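Local coordinates for protein 6-aminohexanoate-dimer hydrolase (Bacillus anthracis, PDB 4GB7) that probably hydrolyses the amide bond of 6-aminohexanoate dimers, using a beta-lactamase-like fold and probably a serine nucleophile, at residues G147-S152 against W259-I264; W278-M283 against N324-L329; A385-V390 against H415-L420. All blocks are in the same frame, centred on the assembly; numbering follows the deposited sequence.

Contact 1: residues G147-S152 against W259-I264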
ATOM      1  N   GLY A 147      -6.262   5.860   4.569  1.00 18.41           N
ATOM      2  CA  GLY A 147      -5.802   7.160   5.099  1.00 18.83           C
ATOM      3  C   GLY A 147      -6.470   8.356   4.407  1.00 17.72           C
ATOM      4  O   GLY A 147      -6.919   9.307   5.045  1.00 17.68           O
ATOM      5  N   ALA A 148      -6.538   8.298   3.090  1.00 17.15           N
ATOM      6  CA  ALA A 148      -7.128   9.377   2.295  1.00 18.39           C
ATOM      7  C   ALA A 148      -8.587   9.596   2.637  1.00 17.14           C
ATOM      8  O   ALA A 148      -9.019  10.754   2.737  1.00 19.28           O
ATOM      9  CB  ALA A 148      -6.981   9.071   0.819  1.00 17.34           C
ATOM     10  N   ILE A 149      -9.337   8.497   2.799  1.00 16.82           N
ATOM     11  CA  ILE A 149     -10.775   8.564   3.113  1.00 16.47           C
ATOM     12  C   ILE A 149     -10.962   9.056   4.534  1.00 16.89           C
ATOM     13  O   ILE A 149     -11.886   9.872   4.787  1.00 19.39           O
ATOM     14  CB  ILE A 149     -11.539   7.226   2.849  1.00 18.49           C
ATOM     15  CG1 ILE A 149     -11.431   6.897   1.335  1.00 20.98           C
ATOM     16  CG2 ILE A 149     -13.006   7.307   3.312  1.00 18.26           C
ATOM     17  CD1 ILE A 149     -11.754   5.461   0.964  1.00 25.00           C
ATOM     18  N   ILE A 150     -10.128   8.592   5.466  1.00 17.84           N
ATOM     19  CA  ILE A 150     -10.190   9.144   6.823  1.00 16.97           C
ATOM     20  C   ILE A 150     -10.011  10.667   6.852  1.00 18.05           C
ATOM     21  O   ILE A 150     -10.798  11.418   7.503  1.00 19.22           O
ATOM     22  CB  ILE A 150      -9.161   8.495   7.762  1.00 17.96           C
ATOM     23  CG1 ILE A 150      -9.618   7.056   8.116  1.00 16.97           C
ATOM     24  CG2 ILE A 150      -8.983   9.333   9.044  1.00 17.74           C
ATOM     25  CD1 ILE A 150     -10.857   6.889   9.003  1.00 18.93           C
ATOM     26  N   GLN A 151      -9.032  11.139   6.103  1.00 19.07           N
ATOM     27  CA  GLN A 151      -8.756  12.592   6.023  1.00 18.45           C
ATOM     28  C   GLN A 151      -9.953  13.336   5.431  1.00 18.40           C
ATOM     29  O   GLN A 151     -10.337  14.415   5.929  1.00 20.57           O
ATOM     30  CB  GLN A 151      -7.504  12.887   5.215  1.00 19.60           C
ATOM     31  CG  GLN A 151      -6.943  14.296   5.417  1.00 20.88           C
ATOM     32  CD  GLN A 151      -6.494  14.508   6.854  1.00 24.92           C
ATOM     33  OE1 GLN A 151      -5.812  13.655   7.442  1.00 24.09           O
ATOM     34  NE2 GLN A 151      -6.911  15.611   7.446  1.00 23.05           N
ATOM     35  N   SER A 152     -10.555  12.752   4.386  1.00 19.36           N
ATOM     36  CA  SER A 152     -11.749  13.347   3.738  1.00 17.56           C
ATOM     37  C   SER A 152     -12.886  13.434   4.752  1.00 20.34           C
ATOM     38  O   SER A 152     -13.518  14.468   4.870  1.00 22.15           O
ATOM     39  CB  SER A 152     -12.203  12.546   2.522  1.00 21.48           C
ATOM     40  OG  SER A 152     -11.133  12.427   1.606  1.00 22.55           O
ATOM     41  N   TRP A 259     -12.791   0.152   9.672  1.00 18.61           N
ATOM     42  CA  TRP A 259     -14.013  -0.138  10.395  1.00 17.26           C
ATOM     43  C   TRP A 259     -14.764   1.134  10.696  1.00 17.88           C
ATOM     44  O   TRP A 259     -15.965   1.203  10.504  1.00 19.40           O
ATOM     45  CB  TRP A 259     -13.688  -0.920  11.667  1.00 19.05           C
ATOM     46  CG  TRP A 259     -14.824  -1.607  12.355  1.00 19.71           C
ATOM     47  CD1 TRP A 259     -16.193  -1.580  12.051  1.00 19.21           C
ATOM     48  CD2 TRP A 259     -14.693  -2.508  13.482  1.00 20.18           C
ATOM     49  NE1 TRP A 259     -16.905  -2.394  12.914  1.00 21.81           N
ATOM     50  CE2 TRP A 259     -16.050  -2.959  13.825  1.00 22.01           C
ATOM     51  CE3 TRP A 259     -13.624  -2.964  14.232  1.00 20.59           C
ATOM     52  CZ2 TRP A 259     -16.279  -3.852  14.851  1.00 23.69           C
ATOM     53  CZ3 TRP A 259     -13.861  -3.859  15.270  1.00 22.24           C
ATOM     54  CH2 TRP A 259     -15.165  -4.283  15.580  1.00 24.10           C
ATOM     55  N   ILE A 260     -14.047   2.188  11.043  1.00 17.47           N
ATOM     56  CA  ILE A 260     -14.654   3.493  11.243  1.00 19.71           C
ATOM     57  C   ILE A 260     -15.297   4.016   9.949  1.00 19.14           C
ATOM     58  O   ILE A 260     -16.447   4.471   9.956  1.00 20.11           O
ATOM     59  CB  ILE A 260     -13.636   4.509  11.777  1.00 18.96           C
ATOM     60  CG1 ILE A 260     -13.171   4.086  13.183  1.00 18.22           C
ATOM     61  CG2 ILE A 260     -14.205   5.924  11.819  1.00 21.43           C
ATOM     62  CD1 ILE A 260     -11.985   4.839  13.711  1.00 20.50           C
ATOM     63  N   ILE A 261     -14.576   3.919   8.835  1.00 17.51           N
ATOM     64  CA  ILE A 261     -15.146   4.318   7.539  1.00 17.53           C
ATOM     65  C   ILE A 261     -16.496   3.628   7.305  1.00 18.17           C
ATOM     66  O   ILE A 261     -17.494   4.280   6.925  1.00 20.50           O
ATOM     67  CB  ILE A 261     -14.179   4.025   6.385  1.00 17.80           C
ATOM     68  CG1 ILE A 261     -12.926   4.914   6.497  1.00 17.36           C
ATOM     69  CG2 ILE A 261     -14.838   4.237   5.007  1.00 20.06           C
ATOM     70  CD1 ILE A 261     -11.799   4.545   5.567  1.00 18.82           C
ATOM     71  N   ARG A 262     -16.518   2.312   7.484  1.00 18.94           N
ATOM     72  CA  ARG A 262     -17.712   1.526   7.187  1.00 18.01           C
ATOM     73  C   ARG A 262     -18.846   1.927   8.104  1.00 20.05           C
ATOM     74  O   ARG A 262     -19.973   2.099   7.673  1.00 20.52           O
ATOM     75  CB  ARG A 262     -17.430   0.050   7.309  1.00 19.46           C
ATOM     76  CG  ARG A 262     -16.419  -0.546   6.323  1.00 19.86           C
ATOM     77  CD  ARG A 262     -16.079  -1.979   6.679  1.00 20.40           C
ATOM     78  NE  ARG A 262     -14.951  -2.463   5.880  1.00 20.12           N
ATOM     79  CZ  ARG A 262     -13.723  -2.707   6.335  1.00 20.29           C
ATOM     80  NH1 ARG A 262     -13.442  -2.700   7.642  1.00 20.34           N
ATOM     81  NH2 ARG A 262     -12.781  -3.113   5.504  1.00 20.63           N
ATOM     82  N   THR A 263     -18.545   2.069   9.378  1.00 19.56           N
ATOM     83  CA  THR A 263     -19.557   2.434  10.350  1.00 20.41           C
ATOM     84  C   THR A 263     -20.142   3.809  10.107  1.00 21.83           C
ATOM     85  O   THR A 263     -21.398   3.990  10.155  1.00 22.09           O
ATOM     86  CB  THR A 263     -18.988   2.342  11.774  1.00 22.84           C
ATOM     87  OG1 THR A 263     -18.607   0.992  12.027  1.00 25.94           O
ATOM     88  CG2 THR A 263     -20.046   2.742  12.823  1.00 24.96           C
ATOM     89  N   ILE A 264     -19.259   4.795   9.926  1.00 20.25           N
ATOM     90  CA  ILE A 264     -19.712   6.192   9.619  1.00 20.97           C
ATOM     91  C   ILE A 264     -20.553   6.308   8.330  1.00 19.99           C
ATOM     92  O   ILE A 264     -21.594   6.943   8.309  1.00 22.50           O
ATOM     93  CB  ILE A 264     -18.541   7.187   9.609  1.00 20.83           C
ATOM     94  CG1 ILE A 264     -17.935   7.320  11.020  1.00 24.34           C
ATOM     95  CG2 ILE A 264     -18.929   8.537   8.999  1.00 22.98           C
ATOM     96  CD1 ILE A 264     -18.734   8.130  12.005  1.00 25.17           C
TER
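I261 overlaps two neighbours at once, wedging its outer branch between I149 and I150 on the facing helix. The contact belongs to the helical part of a beta-lactamase-like fold, where helix 143-155 packs beside helix 251-265. Measured on the short segments, the axes approach to 10.4 Å and their N-to-C directions differ by 47°, so the two helices run broadly the same way, and branched side chains fill the gap between them.

The CD1 methyl of I261 does most of the work. With CG1 beside the backbone N (chi1 -66°) and the chain extended beyond it, this methyl is carried across to I149, lying 3.8 Å from I149 CG2 and equally close to I149 CB. These two side chains cross at about a right angle, and the CG2 branches of both residues also meet, at 4.0 Å. I150 starts from a backbone bond that does not aim at the partner helix, yet its bent chain delivers CD1 to within 3.8 Å of I261 CG1. The same I150 methyl looks more distantly at I260 CG2, 4.5 Å off.

All four isoleucines are buried, and further helices complete their surroundings: V273 of helix 269-278 lies against I149, while M186 and L182 of helix 182-186 touch I150 and I260. Within helix 143-155, A148 O takes the helical bond from S152 N and a second one from S152 OG, which donates at 2.9 Å from a position tilted 33° out of the carbonyl plane.

Contact 2: residues W278-M283 against N324-L329; sequences WSQIGM and NGKQIL
A chi1 of 65° sets CG1 of I281 between the backbone N and the carbonyl carbon, a crowded position that turns the CG2 methyl anti to the carbonyl carbon and brings it against I328. The partner takes a different rotamer: CG1 of I328 stands beside its own backbone N (chi1 -53°), and there I281 CG2 meets it at 4.2 Å. The other branch of I328 serves Q280, its CG2 lying 4.1 Å from Q280 CB. One isoleucine thus spreads its two branches over two consecutive residues, and Y323 also packs on both I281 and I328.

Segment 324-329 completes a small beta hairpin in which strands 322-323 and 326-327 are joined through N324 and G325. Both of these residues have positive phi, as in a type I' turn. The chain then folds sharply at Q327, the centre of an inverse gamma turn closed by a weak bond from I328 N to K326 O. Just beyond it, the Q327 amide reaches L329 O, with NE2 at 2.8 Å and nearly in line with the carbonyl; Q327 NE2 also bonds to N320 O.

Beside these apolar contacts the Q280 and K326 side chains carry polar ends. The bent chain of Q280 turns its amide back along segment 278-283, so that NE2 meets S279 OG at 3.1 Å with a nearly straight bond lying in the amide plane. S279 OG is in turn bonded to S274 O. Facing the other way, Q280 OE1 stands 4.4 Å from K326 NZ, too far for a direct bond. A water lies between them, accepting from K326 NZ and donating to Q280 OE1 at 3.0 Å, but the lysine side of this bridge is doubtful, since it is unusually short and K326 has two conformers.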
ATOM      1  N   TRP A 278     -11.896   5.833  -7.169  1.00 17.06           N
ATOM      2  CA  TRP A 278     -11.650   4.927  -8.333  1.00 16.46           C
ATOM      3  C   TRP A 278     -12.508   5.274  -9.546  1.00 18.40           C
ATOM      4  O   TRP A 278     -12.195   4.907 -10.663  1.00 18.46           O
ATOM      5  CB  TRP A 278     -11.822   3.419  -7.971  1.00 14.36           C
ATOM      6  CG  TRP A 278     -10.769   2.600  -8.653  1.00 13.46           C
ATOM      7  CD1 TRP A 278     -10.843   1.945  -9.864  1.00 16.99           C
ATOM      8  CD2 TRP A 278      -9.414   2.426  -8.181  1.00 15.08           C
ATOM      9  NE1 TRP A 278      -9.636   1.362 -10.172  1.00 17.07           N
ATOM     10  CE2 TRP A 278      -8.716   1.656  -9.202  1.00 16.26           C
ATOM     11  CE3 TRP A 278      -8.721   2.835  -7.047  1.00 17.69           C
ATOM     12  CZ2 TRP A 278      -7.386   1.285  -9.044  1.00 20.05           C
ATOM     13  CZ3 TRP A 278      -7.381   2.479  -6.914  1.00 17.87           C
ATOM     14  CH2 TRP A 278      -6.741   1.705  -7.864  1.00 18.11           C
ATOM     15  N   SER A 279     -13.641   5.910  -9.305  1.00 16.53           N
ATOM     16  CA  SER A 279     -14.562   6.310 -10.348  1.00 21.29           C
ATOM     17  C   SER A 279     -14.308   7.756 -10.796  1.00 19.17           C
ATOM     18  O   SER A 279     -14.973   8.203 -11.711  1.00 25.47           O
ATOM     19  CB  SER A 279     -16.000   6.198  -9.871  1.00 21.55           C
ATOM     20  OG  SER A 279     -16.288   7.112  -8.846  1.00 20.72           O
ATOM     21  N   GLN A 280     -13.369   8.466 -10.146  1.00 19.63           N
ATOM     22  CA  GLN A 280     -13.226   9.915 -10.279  1.00 21.03           C
ATOM     23  C   GLN A 280     -11.998  10.392 -11.000  1.00 18.95           C
ATOM     24  O   GLN A 280     -11.919  11.575 -11.293  1.00 21.93           O
ATOM     25  CB  GLN A 280     -13.196  10.549  -8.883  1.00 23.15           C
ATOM     26  CG  GLN A 280     -14.415  10.176  -8.040  1.00 23.45           C
ATOM     27  CD  GLN A 280     -15.598  10.918  -8.511  1.00 26.44           C
ATOM     28  OE1 GLN A 280     -15.591  12.150  -8.502  1.00 32.70           O
ATOM     29  NE2 GLN A 280     -16.637  10.192  -8.933  1.00 26.80           N
ATOM     30  N   ILE A 281     -11.035   9.513 -11.319  1.00 19.11           N
ATOM     31  CA  ILE A 281      -9.768  10.009 -11.903  1.00 19.11           C
ATOM     32  C   ILE A 281      -9.328   9.272 -13.171  1.00 18.14           C
ATOM     33  O   ILE A 281      -8.123   9.125 -13.436  1.00 20.23           O
ATOM     34  CB  ILE A 281      -8.610  10.116 -10.862  1.00 18.73           C
ATOM     35  CG1 ILE A 281      -8.198   8.718 -10.311  1.00 18.67           C
ATOM     36  CG2 ILE A 281      -9.040  11.014  -9.670  1.00 19.96           C
ATOM     37  CD1 ILE A 281      -6.959   8.768  -9.427  1.00 21.57           C
ATOM     38  N   GLY A 282     -10.320   8.795 -13.933  1.00 20.18           N
ATOM     39  CA  GLY A 282     -10.072   8.242 -15.278  1.00 19.34           C
ATOM     40  C   GLY A 282      -9.408   6.883 -15.284  1.00 18.91           C
ATOM     41  O   GLY A 282      -8.778   6.497 -16.300  1.00 19.00           O
HETATM   42  N   MSE A 283      -9.577   6.127 -14.204  1.00 18.60           N
HETATM   43  CA  MSE A 283      -8.996   4.758 -14.096  1.00 18.07           C
HETATM   44  C   MSE A 283      -9.475   3.860 -15.244  1.00 17.86           C
HETATM   45  O   MSE A 283     -10.637   3.902 -15.636  1.00 18.80           O
HETATM   46  CB  MSE A 283      -9.462   4.083 -12.829  1.00 16.79           C
HETATM   47  CG  MSE A 283      -9.115   4.837 -11.519  1.00 19.64           C
HETATM   48 SE   MSE A 283      -7.164   5.025 -11.365  0.70 18.47          SE
HETATM   49  CE  MSE A 283      -7.179   5.136  -9.434  1.00 17.88           C
ATOM     50  N   ASN A 324      -8.595  17.598 -12.944  1.00 20.08           N
ATOM     51  CA  ASN A 324      -9.377  18.463 -13.835  1.00 21.71           C
ATOM     52  C   ASN A 324     -10.155  19.510 -13.057  1.00 24.35           C
ATOM     53  O   ASN A 324     -11.360  19.650 -13.209  1.00 27.36           O
ATOM     54  CB  ASN A 324     -10.310  17.629 -14.673  1.00 22.70           C
ATOM     55  CG  ASN A 324      -9.589  16.757 -15.642  1.00 21.76           C
ATOM     56  OD1 ASN A 324      -8.397  16.942 -15.873  1.00 25.21           O
ATOM     57  ND2 ASN A 324     -10.300  15.776 -16.205  1.00 28.67           N
ATOM     58  N   GLY A 325      -9.424  20.240 -12.214  1.00 22.91           N
ATOM     59  CA  GLY A 325      -9.980  21.356 -11.480  1.00 27.65           C
ATOM     60  C   GLY A 325     -10.851  21.071 -10.300  1.00 26.57           C
ATOM     61  O   GLY A 325     -11.339  22.044  -9.677  1.00 35.10           O
ATOM     62  N   LYS A 326     -11.067  19.783 -10.000  1.00 26.62           N
ATOM     63  CA  LYS A 326     -11.868  19.364  -8.840  0.60 26.16           C
ATOM     64  C   LYS A 326     -10.978  18.801  -7.736  1.00 22.05           C
ATOM     65  O   LYS A 326     -10.037  18.034  -7.993  1.00 23.08           O
ATOM     66  CB  LYS A 326     -12.904  18.305  -9.241  0.60 26.59           C
ATOM     67  CG  LYS A 326     -14.006  18.080  -8.221  0.60 34.16           C
ATOM     68  CD  LYS A 326     -15.164  17.299  -8.836  0.60 37.86           C
ATOM     69  CE  LYS A 326     -16.239  17.008  -7.808  0.60 43.04           C
ATOM     70  NZ  LYS A 326     -15.696  16.197  -6.682  0.60 47.68           N
ATOM     71  N   GLN A 327     -11.293  19.175  -6.499  1.00 23.93           N
ATOM     72  CA  GLN A 327     -10.631  18.654  -5.333  1.00 21.90           C
ATOM     73  C   GLN A 327     -11.214  17.281  -4.955  1.00 21.01           C
ATOM     74  O   GLN A 327     -12.107  17.154  -4.148  1.00 24.98           O
ATOM     75  CB  GLN A 327     -10.768  19.667  -4.184  1.00 26.19           C
ATOM     76  CG  GLN A 327      -9.683  19.551  -3.153  1.00 27.04           C
ATOM     77  CD  GLN A 327      -8.309  19.873  -3.705  1.00 26.31           C
ATOM     78  OE1 GLN A 327      -8.121  20.883  -4.396  1.00 31.69           O
ATOM     79  NE2 GLN A 327      -7.329  19.015  -3.391  1.00 26.55           N
ATOM     80  N   ILE A 328     -10.631  16.250  -5.536  1.00 19.07           N
ATOM     81  CA  ILE A 328     -11.022  14.870  -5.299  1.00 17.65           C
ATOM     82  C   ILE A 328     -10.707  14.434  -3.876  1.00 21.04           C
ATOM     83  O   ILE A 328     -11.544  13.763  -3.218  1.00 21.92           O
ATOM     84  CB  ILE A 328     -10.354  13.906  -6.297  1.00 18.24           C
ATOM     85  CG1 ILE A 328     -10.609  14.368  -7.725  1.00 22.93           C
ATOM     86  CG2 ILE A 328     -10.867  12.485  -6.079  1.00 20.05           C
ATOM     87  CD1 ILE A 328     -12.027  14.544  -8.131  1.00 21.58           C
ATOM     88  N   LEU A 329      -9.509  14.789  -3.423  1.00 19.88           N
ATOM     89  CA  LEU A 329      -9.056  14.490  -2.094  1.00 19.87           C
ATOM     90  C   LEU A 329      -8.484  15.752  -1.463  1.00 20.27           C
ATOM     91  O   LEU A 329      -8.064  16.647  -2.138  1.00 22.09           O
ATOM     92  CB  LEU A 329      -7.972  13.399  -2.170  1.00 21.07           C
ATOM     93  CG  LEU A 329      -8.464  11.977  -2.495  1.00 19.19           C
ATOM     94  CD1 LEU A 329      -7.261  11.067  -2.632  1.00 20.98           C
ATOM     95  CD2 LEU A 329      -9.453  11.456  -1.478  1.00 21.28           C
TER
HETATM   96  O   HOH W   1     -15.202  13.852  -6.106  1.00 39.03           O

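Contact 3: residues A385-V390 against H415-L420; sequences AKMVIV and HHLEKL
A385 lays its methyl on the aliphatic part of E418, CB standing 3.7 Å from E418 CG. The glutamate chain bends at chi2 (-74°), which lifts its carboxylate past the alanine toward K386, the next residue. There a long and tentative salt bridge forms, described for one of two conformers of K386: NZ lies 3.4 Å from E418 OE2, a weak hydrogen bond, and the two side chains cross nearly at right angles. Each charge has a stronger partner elsewhere, N118 for K386 NZ and H117 for E418 OE2.

K386 has positive phi and, with M387, faces D382 in a G1 beta bulge, through which the chain enters strand 387-393 of the central antiparallel sheet. Against that sheet packs the C-terminal helix 402-417, as in beta-lactamase-like enzymes generally. It ends at this contact in a Schellman motif, with L420 N bonded to H415 O and K419 N to H416 O.

M387, a selenomethionine, continues the contact inside. Its first two torsions are extended and CG lies anti to the backbone N, sending SE toward the helix, where it meets L417 CD1 at 4.1 Å. V115 of strand 110-117 touches both side chains.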
ATOM      1  N   ALA A 385      10.961  16.504  -8.769  1.00 18.72           N
ATOM      2  CA  ALA A 385      11.043  16.150 -10.182  1.00 15.29           C
ATOM      3  C   ALA A 385       9.705  15.920 -10.845  1.00 17.74           C
ATOM      4  O   ALA A 385       9.648  15.620 -12.051  1.00 20.23           O
ATOM      5  CB  ALA A 385      11.961  14.969 -10.407  1.00 17.25           C
ATOM      6  N   LYS A 386       8.627  16.060 -10.083  1.00 18.62           N
ATOM      7  CA  LYS A 386       7.288  15.842 -10.596  0.60 19.49           C
ATOM      8  C   LYS A 386       7.179  14.441 -11.229  1.00 18.52           C
ATOM      9  O   LYS A 386       6.785  14.305 -12.373  1.00 17.60           O
ATOM     10  CB  LYS A 386       6.941  16.988 -11.570  0.60 20.93           C
ATOM     11  CG  LYS A 386       6.909  18.353 -10.882  0.60 22.88           C
ATOM     12  CD  LYS A 386       7.473  19.477 -11.752  0.60 31.83           C
ATOM     13  CE  LYS A 386       9.000  19.425 -11.932  0.60 36.10           C
ATOM     14  NZ  LYS A 386       9.423  19.294 -13.370  0.60 32.83           N
HETATM   15  N   MSE A 387       7.592  13.415 -10.478  1.00 16.33           N
HETATM   16  CA  MSE A 387       7.660  12.052 -10.959  1.00 16.99           C
HETATM   17  C   MSE A 387       6.900  11.117 -10.045  1.00 16.49           C
HETATM   18  O   MSE A 387       6.879  11.288  -8.814  1.00 18.21           O
HETATM   19  CB  MSE A 387       9.120  11.610 -11.078  1.00 18.01           C
HETATM   20  CG  MSE A 387       9.285  10.276 -11.660  1.00 18.41           C
HETATM   21 SE   MSE A 387      11.134   9.623 -11.606  0.70 19.06          SE
HETATM   22  CE  MSE A 387      11.094   9.510  -9.632  1.00 21.24           C
ATOM     23  N   VAL A 388       6.179  10.197 -10.667  1.00 14.74           N
ATOM     24  CA  VAL A 388       5.514   9.083  -9.975  1.00 14.23           C
ATOM     25  C   VAL A 388       6.141   7.779 -10.476  1.00 15.45           C
ATOM     26  O   VAL A 388       6.267   7.570 -11.693  1.00 16.49           O
ATOM     27  CB  VAL A 388       4.017   9.066 -10.264  1.00 15.45           C
ATOM     28  CG1 VAL A 388       3.312   7.843  -9.641  1.00 15.99           C
ATOM     29  CG2 VAL A 388       3.377  10.367  -9.814  1.00 17.01           C
ATOM     30  N   ILE A 389       6.457   6.875  -9.543  1.00 14.78           N
ATOM     31  CA  ILE A 389       6.854   5.518  -9.893  1.00 15.60           C
ATOM     32  C   ILE A 389       5.925   4.533  -9.195  1.00 15.59           C
ATOM     33  O   ILE A 389       5.657   4.651  -7.996  1.00 16.47           O
ATOM     34  CB  ILE A 389       8.311   5.236  -9.579  1.00 14.57           C
ATOM     35  CG1 ILE A 389       9.227   6.131 -10.471  1.00 19.62           C
ATOM     36  CG2 ILE A 389       8.666   3.758  -9.664  1.00 17.01           C
ATOM     37  CD1 ILE A 389      10.703   5.871 -10.269  1.00 19.62           C
ATOM     38  N   VAL A 390       5.417   3.612  -9.975  1.00 13.92           N
ATOM     39  CA  VAL A 390       4.674   2.436  -9.507  1.00 15.32           C
ATOM     40  C   VAL A 390       5.509   1.227  -9.759  1.00 14.67           C
ATOM     41  O   VAL A 390       5.949   0.999 -10.881  1.00 14.88           O
ATOM     42  CB  VAL A 390       3.298   2.284 -10.176  1.00 14.48           C
ATOM     43  CG1 VAL A 390       2.588   1.024  -9.672  1.00 15.18           C
ATOM     44  CG2 VAL A 390       2.413   3.508  -9.860  1.00 16.44           C
ATOM     45  N   HIS A 415      16.678  12.397 -11.782  1.00 16.36           N
ATOM     46  CA  HIS A 415      17.680  13.378 -12.203  1.00 17.13           C
ATOM     47  C   HIS A 415      17.961  13.238 -13.705  1.00 17.19           C
ATOM     48  O   HIS A 415      18.223  14.216 -14.383  1.00 19.67           O
ATOM     49  CB  HIS A 415      18.962  13.192 -11.416  1.00 16.66           C
ATOM     50  CG  HIS A 415      18.833  13.582  -9.975  1.00 16.85           C
ATOM     51  ND1 HIS A 415      19.818  13.402  -9.074  1.00 20.03           N
ATOM     52  CD2 HIS A 415      17.746  14.118  -9.269  1.00 17.90           C
ATOM     53  CE1 HIS A 415      19.395  13.864  -7.873  1.00 18.29           C
ATOM     54  NE2 HIS A 415      18.129  14.277  -8.002  1.00 20.12           N
ATOM     55  N   HIS A 416      17.931  12.015 -14.212  1.00 18.39           N
ATOM     56  CA  HIS A 416      18.038  11.767 -15.652  1.00 18.37           C
ATOM     57  C   HIS A 416      16.919  12.406 -16.453  1.00 19.47           C
ATOM     58  O   HIS A 416      17.176  13.083 -17.456  1.00 20.82           O
ATOM     59  CB  HIS A 416      18.122  10.285 -15.907  1.00 18.65           C
ATOM     60  CG  HIS A 416      18.107   9.919 -17.358  1.00 21.82           C
ATOM     61  ND1 HIS A 416      19.202  10.000 -18.137  1.00 26.35           N
ATOM     62  CD2 HIS A 416      17.094   9.445 -18.147  1.00 22.77           C
ATOM     63  CE1 HIS A 416      18.897   9.589 -19.377  1.00 32.40           C
ATOM     64  NE2 HIS A 416      17.599   9.248 -19.385  1.00 29.95           N
ATOM     65  N   LEU A 417      15.680  12.236 -15.999  1.00 17.84           N
ATOM     66  CA  LEU A 417      14.513  12.791 -16.669  1.00 19.95           C
ATOM     67  C   LEU A 417      14.500  14.318 -16.588  1.00 22.96           C
ATOM     68  O   LEU A 417      13.972  14.994 -17.478  1.00 23.54           O
ATOM     69  CB  LEU A 417      13.237  12.195 -16.049  1.00 19.46           C
ATOM     70  CG  LEU A 417      12.998  10.696 -16.273  1.00 19.24           C
ATOM     71  CD1 LEU A 417      11.724  10.293 -15.582  1.00 23.71           C
ATOM     72  CD2 LEU A 417      12.968  10.294 -17.748  1.00 24.94           C
ATOM     73  N   GLU A 418      15.083  14.873 -15.526  1.00 19.53           N
ATOM     74  CA  GLU A 418      15.191  16.296 -15.363  1.00 22.18           C
ATOM     75  C   GLU A 418      16.368  16.885 -16.144  1.00 20.88           C
ATOM     76  O   GLU A 418      16.549  18.070 -16.135  1.00 26.77           O
ATOM     77  CB  GLU A 418      15.272  16.668 -13.860  1.00 22.12           C
ATOM     78  CG  GLU A 418      14.000  16.469 -13.049  1.00 24.49           C
ATOM     79  CD  GLU A 418      12.941  17.520 -13.352  1.00 27.22           C
ATOM     80  OE1 GLU A 418      13.066  18.626 -12.810  1.00 30.34           O
ATOM     81  OE2 GLU A 418      11.997  17.243 -14.128  1.00 25.79           O
ATOM     82  N   LYS A 419      17.148  16.033 -16.810  1.00 22.30           N
ATOM     83  CA  LYS A 419      18.321  16.389 -17.601  1.00 26.47           C
ATOM     84  C   LYS A 419      19.402  17.064 -16.780  1.00 24.23           C
ATOM     85  O   LYS A 419      20.043  18.019 -17.241  1.00 28.15           O
ATOM     86  CB  LYS A 419      17.912  17.181 -18.863  1.00 29.21           C
ATOM     87  CG  LYS A 419      16.917  16.386 -19.717  1.00 38.64           C
ATOM     88  CD  LYS A 419      16.717  16.960 -21.112  1.00 39.52           C
ATOM     89  CE  LYS A 419      15.487  16.400 -21.798  1.00 48.86           C
ATOM     90  NZ  LYS A 419      15.392  14.916 -21.711  1.00 49.60           N
ATOM     91  N   LEU A 420      19.586  16.571 -15.550  1.00 25.39           N
ATOM     92  CA  LEU A 420      20.604  17.068 -14.616  1.00 24.71           C
ATOM     93  C   LEU A 420      21.884  16.285 -14.768  1.00 26.92           C
ATOM     94  O   LEU A 420      21.862  15.108 -15.207  1.00 29.15           O
ATOM     95  CB  LEU A 420      20.091  17.011 -13.178  1.00 23.92           C
ATOM     96  CG  LEU A 420      18.789  17.780 -12.971  1.00 25.49           C
ATOM     97  CD1 LEU A 420      18.265  17.589 -11.542  1.00 28.66           C
ATOM     98  CD2 LEU A 420      19.021  19.271 -13.273  1.00 32.78           C
TER

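The three contacts follow one another along the chain, and contacts 1 and 2 adjoin in space. Their centres are 18 Å apart, and L329 joins them: its CD2 lies 3.6 Å from S152 OG and its CD1 4.0 Å from A148 CB. Contact 3 stands apart on the sheet, its centre 33 Å from that of contact 1 and 23 Å from that of contact 2, with nearest atoms about 15 and 10 Å away. Helix 143-155, which carries half of contact 1, starts at the lysine of an SxxK pattern that probably supplies the nucleophile and lysine, as in serine beta-lactamases. A nitrate, probably from the crystallisation liquor, sits about 4 Å from the K386 side chain in contact 3.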